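Local coordinates for protein post-proline cleaving enzyme (Rickettsia typhi, PDB 4HVT) that probably acts as a serine-type oligopeptidase that cleaves peptides after proline, at residues A[62-65]-A[66-70]. Sequence-based numbering, arbitrary orientation.
Sequences EIET and IFYDQ
Y68 lays its ring alongside the aliphatic part of E64, one turn back on helix 56-67, at the C-terminal end of that helix, where the chain runs on towards the first blade strands of the beta-propeller. The extended glutamate and the tyrosine point the same way: E64 CG lies 3.9 Å from Y68 CE2, and the carboxylate and ring planes are 46° apart. At their ends a water joins the pair. It donates to E64 OE2 at 2.5 Å and meets Y68 OH at 2.6 Å, in the plane of the ring. With CG beside its backbone N (chi1 -52°), Y68 turns its ring back over the last turn, where its CG also sits near E64 O.

A second pair, I63 and F67, runs side by side on the face turned to the hydrolase part. I63 CG2, set anti to the backbone N, touches F67 CD1 at 3.6 Å. I66 extends this apolar face, which packs on helix 498-505, while F67 and I63 also reach helix 688-706, so the last turn packs against two helices of the alpha/beta-hydrolase domain.

The backbone stays helical as far as F67, whose N bonds to I63 O almost straight (N-H...O 167°). Y68 N reaches E64 O at 3.0 Å, but Y68 itself is the first residue to leave helical torsions. Past it, D69 OD2 forms salt bridges with R498 and R71, tying the helix exit to the start of helix 498-505, and D69 CB comes to 3.1 Å from T65 O.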
# COMPACT_ATOMS: atom_id res chain seq x y z
N GLU A 62 -16.15 -14.59 -14.86
CA GLU A 62 -15.53 -15.02 -13.62
C GLU A 62 -15.20 -13.83 -12.74
O GLU A 62 -15.44 -13.88 -11.55
CB GLU A 62 -14.28 -15.84 -13.88
CG GLU A 62 -14.56 -17.09 -14.66
CD GLU A 62 -14.16 -18.33 -13.92
OE1 GLU A 62 -14.62 -18.48 -12.75
OE2 GLU A 62 -13.41 -19.14 -14.52
N ILE A 63 -14.69 -12.76 -13.34
CA ILE A 63 -14.31 -11.58 -12.56
C ILE A 63 -15.51 -10.83 -12.02
O ILE A 63 -15.54 -10.42 -10.86
CB ILE A 63 -13.51 -10.59 -13.43
CG1 ILE A 63 -12.29 -11.28 -14.04
CG2 ILE A 63 -13.24 -9.33 -12.66
CD1 ILE A 63 -11.02 -11.22 -13.25
N GLU A 64 -16.52 -10.66 -12.86
CA GLU A 64 -17.74 -10.00 -12.44
C GLU A 64 -18.43 -10.78 -11.30
O GLU A 64 -18.91 -10.18 -10.33
CB GLU A 64 -18.66 -9.74 -13.62
CG GLU A 64 -18.07 -8.70 -14.56
CD GLU A 64 -19.01 -8.21 -15.61
OE1 GLU A 64 -19.98 -8.92 -15.95
OE2 GLU A 64 -18.77 -7.10 -16.12
N THR A 65 -18.42 -12.10 -11.38
CA THR A 65 -19.02 -12.92 -10.31
C THR A 65 -18.35 -12.62 -8.98
O THR A 65 -19.00 -12.65 -7.94
CB THR A 65 -18.92 -14.42 -10.60
OG1 THR A 65 -19.63 -14.67 -11.80
CG2 THR A 65 -19.52 -15.28 -9.48
N ILE A 66 -17.04 -12.39 -9.01
CA ILE A 66 -16.30 -12.17 -7.77
C ILE A 66 -16.47 -10.73 -7.28
O ILE A 66 -16.74 -10.48 -6.10
CB ILE A 66 -14.80 -12.49 -7.93
CG1 ILE A 66 -14.59 -14.00 -8.10
CG2 ILE A 66 -14.02 -11.98 -6.74
CD1 ILE A 66 -13.29 -14.38 -8.77
N PHE A 67 -16.30 -9.78 -8.18
CA PHE A 67 -16.29 -8.39 -7.79
C PHE A 67 -17.65 -7.92 -7.32
O PHE A 67 -17.75 -7.08 -6.40
CB PHE A 67 -15.81 -7.47 -8.93
CG PHE A 67 -14.34 -7.24 -8.98
CD1 PHE A 67 -13.46 -8.26 -9.27
CD2 PHE A 67 -13.84 -5.97 -8.85
CE1 PHE A 67 -12.09 -8.03 -9.37
CE2 PHE A 67 -12.47 -5.74 -8.93
CZ PHE A 67 -11.61 -6.77 -9.20
N TYR A 68 -18.72 -8.48 -7.90
CA TYR A 68 -20.09 -8.05 -7.57
C TYR A 68 -20.80 -9.06 -6.70
O TYR A 68 -22.02 -9.06 -6.61
CB TYR A 68 -20.90 -7.77 -8.85
CG TYR A 68 -20.18 -6.83 -9.82
CD1 TYR A 68 -19.41 -5.76 -9.35
CD2 TYR A 68 -20.29 -7.01 -11.20
CE1 TYR A 68 -18.75 -4.92 -10.23
CE2 TYR A 68 -19.64 -6.16 -12.10
CZ TYR A 68 -18.85 -5.13 -11.61
OH TYR A 68 -18.21 -4.24 -12.48
N ASP A 69 -20.03 -9.96 -6.09
CA ASP A 69 -20.62 -11.01 -5.25
C ASP A 69 -21.19 -10.41 -3.95
O ASP A 69 -20.49 -9.78 -3.17
CB ASP A 69 -19.54 -12.06 -4.97
CG ASP A 69 -20.05 -13.30 -4.28
OD1 ASP A 69 -21.26 -13.43 -4.11
OD2 ASP A 69 -19.18 -14.14 -3.92
N GLN A 70 -22.48 -10.64 -3.72
CA GLN A 70 -23.06 -10.24 -2.44
C GLN A 70 -22.49 -11.08 -1.27
O GLN A 70 -22.68 -10.73 -0.11
CB GLN A 70 -24.59 -10.36 -2.48
CG GLN A 70 -25.27 -9.34 -3.38
CD GLN A 70 -24.95 -7.92 -3.00
OE1 GLN A 70 -25.23 -7.49 -1.88
NE2 GLN A 70 -24.33 -7.17 -3.92
O HOH W 1 -18.05 -4.95 -14.96